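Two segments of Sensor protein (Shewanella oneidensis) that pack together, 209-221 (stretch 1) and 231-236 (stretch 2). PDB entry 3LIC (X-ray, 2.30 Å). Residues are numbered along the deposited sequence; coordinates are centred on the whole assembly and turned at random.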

ATOM      1  N   TRP A 209       0.473  13.438 -12.611  1.00 40.35           N
ATOM      2  CA  TRP A 209      -0.278  14.178 -11.613  1.00 39.06           C
ATOM      3  C   TRP A 209       0.344  15.520 -11.355  1.00 39.97           C
ATOM      4  O   TRP A 209      -0.282  16.436 -10.830  1.00 39.93           O
ATOM      5  N   LEU A 210       1.592  15.634 -11.728  1.00 40.93           N
ATOM      6  CA  LEU A 210       2.272  16.904 -11.578  1.00 43.03           C
ATOM      7  C   LEU A 210       2.948  17.225 -12.888  1.00 43.47           C
ATOM      8  O   LEU A 210       3.722  16.431 -13.410  1.00 43.30           O
ATOM      9  N   ASP A 211       2.655  18.390 -13.421  1.00 44.77           N
ATOM     10  CA  ASP A 211       3.348  18.836 -14.600  1.00 46.18           C
ATOM     11  C   ASP A 211       4.735  19.417 -14.223  1.00 47.07           C
ATOM     12  O   ASP A 211       4.842  20.506 -13.639  1.00 46.98           O
ATOM     13  N   LYS A 212       5.800  18.674 -14.515  1.00 48.19           N
ATOM     14  CA  LYS A 212       7.141  19.142 -14.159  1.00 48.99           C
ATOM     15  C   LYS A 212       7.727  20.101 -15.192  1.00 49.38           C
ATOM     16  O   LYS A 212       8.759  20.718 -14.960  1.00 49.48           O
ATOM     17  N   GLN A 213       7.065  20.212 -16.334  1.00 49.74           N
ATOM     18  CA  GLN A 213       7.496  21.140 -17.354  1.00 49.74           C
ATOM     19  C   GLN A 213       7.064  22.568 -16.990  1.00 49.19           C
ATOM     20  O   GLN A 213       7.283  23.497 -17.777  1.00 49.76           O
ATOM     21  N   ASN A 214       6.471  22.749 -15.805  1.00 47.08           N
ATOM     22  CA  ASN A 214       5.964  24.073 -15.404  1.00 45.45           C
ATOM     23  C   ASN A 214       6.904  24.770 -14.426  1.00 44.08           C
ATOM     24  O   ASN A 214       7.232  24.219 -13.377  1.00 43.54           O
ATOM     25  N   ILE A 215       7.360  25.965 -14.798  1.00 42.79           N
ATOM     26  CA  ILE A 215       8.401  26.690 -14.018  1.00 41.86           C
ATOM     27  C   ILE A 215       8.107  26.715 -12.526  1.00 40.16           C
ATOM     28  O   ILE A 215       8.993  26.568 -11.717  1.00 39.41           O
ATOM     29  N   LYS A 216       6.841  26.905 -12.183  1.00 39.69           N
ATOM     30  CA  LYS A 216       6.401  26.925 -10.805  1.00 38.86           C
ATOM     31  C   LYS A 216       6.608  25.633 -10.049  1.00 38.61           C
ATOM     32  O   LYS A 216       6.729  25.664  -8.828  1.00 38.96           O
ATOM     33  N   ASN A 217       6.726  24.499 -10.741  1.00 37.73           N
ATOM     34  CA  ASN A 217       6.816  23.219 -10.019  1.00 37.34           C
ATOM     35  C   ASN A 217       8.194  22.727  -9.746  1.00 36.78           C
ATOM     36  O   ASN A 217       8.377  21.688  -9.122  1.00 36.28           O
ATOM     37  N   ILE A 218       9.179  23.482 -10.201  1.00 37.55           N
ATOM     38  CA  ILE A 218      10.552  23.018 -10.128  1.00 36.92           C
ATOM     39  C   ILE A 218      10.962  22.659  -8.723  1.00 36.51           C
ATOM     40  O   ILE A 218      11.499  21.572  -8.510  1.00 37.12           O
ATOM     41  N   ALA A 219      10.744  23.563  -7.757  1.00 35.75           N
ATOM     42  CA  ALA A 219      11.198  23.288  -6.390  1.00 34.37           C
ATOM     43  C   ALA A 219      10.447  22.089  -5.796  1.00 34.37           C
ATOM     44  O   ALA A 219      11.019  21.287  -5.050  1.00 34.52           O
ATOM     45  N   PHE A 220       9.158  21.961  -6.110  1.00 33.40           N
ATOM     46  CA  PHE A 220       8.411  20.798  -5.640  1.00 32.39           C
ATOM     47  C   PHE A 220       9.026  19.543  -6.294  1.00 31.91           C
ATOM     48  O   PHE A 220       9.341  18.565  -5.617  1.00 32.28           O
ATOM     49  N   ALA A 221       9.256  19.583  -7.596  1.00 31.47           N
ATOM     50  CA  ALA A 221       9.838  18.396  -8.270  1.00 32.35           C
ATOM     51  C   ALA A 221      11.252  18.002  -7.768  1.00 32.36           C
ATOM     52  O   ALA A 221      11.564  16.805  -7.680  1.00 32.64           O
ATOM     53  N   GLN A 231       9.001  21.445   2.280  1.00 23.90           N
ATOM     54  CA  GLN A 231       7.780  22.203   2.002  1.00 25.90           C
ATOM     55  C   GLN A 231       7.970  22.890   0.640  1.00 26.20           C
ATOM     56  O   GLN A 231       9.052  23.297   0.326  1.00 26.89           O
ATOM     57  N   ALA A 232       6.922  23.079  -0.138  1.00 25.47           N
ATOM     58  CA  ALA A 232       7.044  23.794  -1.365  1.00 25.74           C
ATOM     59  C   ALA A 232       5.651  23.975  -1.908  1.00 27.15           C
ATOM     60  O   ALA A 232       4.769  23.229  -1.556  1.00 26.38           O
ATOM     61  N   SER A 233       5.444  24.965  -2.771  1.00 28.49           N
ATOM     62  CA  SER A 233       4.198  25.000  -3.477  1.00 30.72           C
ATOM     63  C   SER A 233       4.318  24.440  -4.878  1.00 32.56           C
ATOM     64  O   SER A 233       5.391  23.945  -5.307  1.00 31.38           O
ATOM     65  N   PHE A 234       3.169  24.462  -5.553  1.00 34.72           N
ATOM     66  CA  PHE A 234       3.053  23.898  -6.884  1.00 38.26           C
ATOM     67  C   PHE A 234       1.688  24.224  -7.448  1.00 39.24           C
ATOM     68  O   PHE A 234       0.815  24.643  -6.682  1.00 38.95           O
ATOM     69  N   VAL A 235       1.555  24.120  -8.778  1.00 41.39           N
ATOM     70  CA  VAL A 235       0.248  24.203  -9.475  1.00 43.49           C
ATOM     71  C   VAL A 235      -0.186  22.841 -10.081  1.00 44.33           C
ATOM     72  O   VAL A 235       0.657  22.013 -10.497  1.00 44.22           O
ATOM     73  N   ASP A 236      -1.496  22.604 -10.116  1.00 45.72           N
ATOM     74  CA  ASP A 236      -2.010  21.420 -10.802  1.00 47.38           C
ATOM     75  C   ASP A 236      -2.381  21.839 -12.222  1.00 49.22           C
ATOM     76  O   ASP A 236      -2.134  23.001 -12.607  1.00 49.78           O
TER

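A strand packed against a loop and the helix it leads into can be joined to them by side chains and water rather than by direct backbone pairing, with apolar groups filling the space between; 231-236 against 209-221 in this sensor protein is a worked example.

The strand enters with Gln231, whose CA-to-CB bond points away and whose side chain makes no contact across the interface. Ala232 reverses the direction. Its CA-to-CB bond points toward the other stretch, and Ala232 CB lies 4.0 Å from Phe220 CA and 4.2 Å from Phe220 CD1, so the small methyl group sits close against the helix backbone as well as the ring.

Ser233 again points away, with chi1 in the p well, and contributes through its carbonyl. Ser233 O approaches Phe220 CB to 3.4 Å and accepts a hydrogen bond from water 1, at 2.7 Å from the water O. The same water donates to Lys216 O (3.0 Å from the water O) and accepts from Phe220 N at a short 2.4 Å. One water thus joins the strand to the backbone at Lys216 and Phe220, with no direct backbone hydrogen bond between the stretches: Lys216 O and Ser233 O, both acceptors, stand 4.1 Å apart.

Phe234 points toward stretch 1 with a p rotamer and forms the aromatic centre of the contact. Phe220, in the t rotamer, meets it with its ring plane inclined by only 11°, but the rings are slid apart and barely overlap; their centroids are 4.8 Å apart. Phe234 CD2 lies over one face of the Phe220 ring, 3.5 Å from Phe220 CE2. Leu210 (chi1 t, chi2 p) starts sideways yet brings its CD1 within 3.4 Å of Phe234 CD1, and Asn217 OD1 lies at the edge of the Phe234 ring, 3.3 Å from Phe234 CB.

At Val235 the polar logic is clearest. Asn217, an m rotamer, turns its amide to the strand: Val235 N donates to Asn217 OD1 at 2.9 Å, while Asn217 ND2 reaches Val235 O in a weak hydrogen bond of 3.4 Å. The carboxamide therefore engages both backbone polar groups of one residue, much as a neighbouring strand would. Asn217 ND2 also donates to Asp211 O at 2.5 Å, tying the turn to this arrangement. The Val235 side chain has chi1 m and is directed sideways. Val235 CG2 comes within a tight 3.0 Å of Asn214 ND2, and Val235 CG1 lies 4.0 Å from Lys216 CD; Asn214 (chi1 t) and Lys216 (chi1 m) both point toward the strand. Asp236 then points away, its carboxylate engaged outside this interface.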

ATOM      1  CB  TRP A 209      -0.398  13.380 -10.315  1.00 37.93           C
ATOM      2  CG  TRP A 209       0.899  13.136  -9.592  1.00 32.24           C
ATOM      3  CD1 TRP A 209       1.866  12.199  -9.898  1.00 26.58           C
ATOM      4  CD2 TRP A 209       1.363  13.836  -8.425  1.00 29.46           C
ATOM      5  NE1 TRP A 209       2.906  12.279  -8.981  1.00 27.67           N
ATOM      6  CE2 TRP A 209       2.620  13.268  -8.070  1.00 26.77           C
ATOM      7  CE3 TRP A 209       0.833  14.883  -7.643  1.00 27.67           C
ATOM      8  CZ2 TRP A 209       3.349  13.704  -6.985  1.00 28.31           C
ATOM      9  CZ3 TRP A 209       1.571  15.325  -6.532  1.00 29.70           C
ATOM     10  CH2 TRP A 209       2.822  14.728  -6.214  1.00 28.34           C
ATOM     11  CB  LEU A 210       3.334  16.821 -10.476  1.00 42.86           C
ATOM     12  CG  LEU A 210       3.969  18.160 -10.102  1.00 43.35           C
ATOM     13  CD1 LEU A 210       2.917  19.100  -9.397  1.00 43.73           C
ATOM     14  CD2 LEU A 210       5.246  17.911  -9.283  1.00 42.70           C
ATOM     15  CB  ASP A 211       2.453  19.830 -15.353  1.00 46.32           C
ATOM     16  CG  ASP A 211       3.201  20.566 -16.446  1.00 47.86           C
ATOM     17  OD1 ASP A 211       4.339  20.137 -16.818  1.00 45.99           O
ATOM     18  OD2 ASP A 211       2.661  21.607 -16.884  1.00 49.82           O
ATOM     19  CB  LYS A 212       8.096  17.982 -13.953  1.00 49.01           C
ATOM     20  CG  LYS A 212       7.765  17.164 -12.777  1.00 49.06           C
ATOM     21  CD  LYS A 212       8.769  16.082 -12.645  1.00 49.89           C
ATOM     22  CE  LYS A 212       8.094  14.797 -12.270  1.00 50.20           C
ATOM     23  NZ  LYS A 212       9.142  13.860 -11.819  1.00 51.88           N
ATOM     24  CB  GLN A 213       6.950  20.750 -18.742  1.00 50.69           C
ATOM     25  CG  GLN A 213       7.683  19.575 -19.433  1.00 52.85           C
ATOM     26  CD  GLN A 213       9.226  19.646 -19.313  1.00 59.62           C
ATOM     27  OE1 GLN A 213       9.860  20.667 -19.655  1.00 62.46           O
ATOM     28  NE2 GLN A 213       9.835  18.547 -18.843  1.00 59.53           N
ATOM     29  CB  ASN A 214       4.537  23.993 -14.854  1.00 45.19           C
ATOM     30  CG  ASN A 214       4.067  25.295 -14.309  1.00 44.77           C
ATOM     31  OD1 ASN A 214       4.873  26.162 -14.015  1.00 48.38           O
ATOM     32  ND2 ASN A 214       2.772  25.445 -14.145  1.00 43.12           N
ATOM     33  CB  ILE A 215       8.596  28.164 -14.506  1.00 41.84           C
ATOM     34  CG1 ILE A 215       9.392  28.169 -15.790  1.00 43.08           C
ATOM     35  CG2 ILE A 215       9.378  28.976 -13.466  1.00 42.70           C
ATOM     36  CD1 ILE A 215      10.659  27.285 -15.688  1.00 44.69           C
ATOM     37  CB  LYS A 216       4.963  27.385 -10.750  1.00 38.96           C
ATOM     38  CG  LYS A 216       4.805  28.679 -11.524  1.00 39.82           C
ATOM     39  CD  LYS A 216       3.404  29.265 -11.470  1.00 42.51           C
ATOM     40  CE  LYS A 216       2.796  29.199 -12.845  1.00 46.10           C
ATOM     41  NZ  LYS A 216       1.555  30.014 -12.893  1.00 49.07           N
ATOM     42  CB  ASN A 217       6.034  22.119 -10.711  1.00 36.91           C
ATOM     43  CG  ASN A 217       4.545  22.415 -10.759  1.00 38.89           C
ATOM     44  OD1 ASN A 217       4.013  23.253 -10.006  1.00 39.34           O
ATOM     45  ND2 ASN A 217       3.860  21.749 -11.678  1.00 39.75           N
ATOM     46  CB  ILE A 218      11.543  24.039 -10.718  1.00 38.00           C
ATOM     47  CG1 ILE A 218      11.225  24.243 -12.204  1.00 38.12           C
ATOM     48  CG2 ILE A 218      13.041  23.595 -10.418  1.00 37.37           C
ATOM     49  CD1 ILE A 218      12.156  25.250 -12.922  1.00 37.35           C
ATOM     50  CB  ALA A 219      11.070  24.527  -5.490  1.00 33.86           C
ATOM     51  CB  PHE A 220       6.905  20.954  -5.943  1.00 31.97           C
ATOM     52  CG  PHE A 220       6.044  19.898  -5.313  1.00 32.13           C
ATOM     53  CD1 PHE A 220       6.218  19.555  -3.995  1.00 29.09           C
ATOM     54  CD2 PHE A 220       5.061  19.227  -6.068  1.00 35.18           C
ATOM     55  CE1 PHE A 220       5.451  18.581  -3.392  1.00 32.35           C
ATOM     56  CE2 PHE A 220       4.272  18.237  -5.479  1.00 34.29           C
ATOM     57  CZ  PHE A 220       4.467  17.910  -4.119  1.00 32.61           C
ATOM     58  CB  ALA A 221       9.776  18.530  -9.823  1.00 31.49           C
ATOM     59  CB  GLN A 231       7.551  23.291   3.084  1.00 26.00           C
ATOM     60  CG  GLN A 231       6.949  22.829   4.485  1.00 29.02           C
ATOM     61  CD  GLN A 231       7.779  21.747   5.210  1.00 31.81           C
ATOM     62  OE1 GLN A 231       8.865  22.027   5.721  1.00 34.00           O
ATOM     63  NE2 GLN A 231       7.270  20.504   5.248  1.00 27.62           N
ATOM     64  CB  ALA A 232       7.875  23.020  -2.365  1.00 25.55           C
ATOM     65  CB  SER A 233       3.583  26.396  -3.515  1.00 30.42           C
ATOM     66  OG  SER A 233       4.516  27.275  -4.031  1.00 29.81           O
ATOM     67  CB  PHE A 234       3.344  22.389  -6.877  1.00 37.09           C
ATOM     68  CG  PHE A 234       2.186  21.554  -6.511  1.00 39.35           C
ATOM     69  CD1 PHE A 234       1.206  21.262  -7.450  1.00 38.77           C
ATOM     70  CD2 PHE A 234       2.082  21.013  -5.243  1.00 39.49           C
ATOM     71  CE1 PHE A 234       0.142  20.459  -7.127  1.00 37.87           C
ATOM     72  CE2 PHE A 234       1.020  20.227  -4.922  1.00 38.87           C
ATOM     73  CZ  PHE A 234       0.046  19.947  -5.873  1.00 38.49           C
ATOM     74  CB  VAL A 235       0.217  25.299 -10.597  1.00 43.63           C
ATOM     75  CG1 VAL A 235       0.811  26.593 -10.096  1.00 44.57           C
ATOM     76  CG2 VAL A 235       0.962  24.823 -11.831  1.00 44.69           C
ATOM     77  CB  ASP A 236      -3.191  20.777 -10.060  1.00 46.39           C
ATOM     78  CG  ASP A 236      -4.450  21.645 -10.053  1.00 46.59           C
ATOM     79  OD1 ASP A 236      -4.518  22.761 -10.652  1.00 44.97           O
ATOM     80  OD2 ASP A 236      -5.400  21.192  -9.400  1.00 48.63           O
TER
HETATM   81  O   HOH W   1       7.743  23.834  -6.685  1.00 35.87           O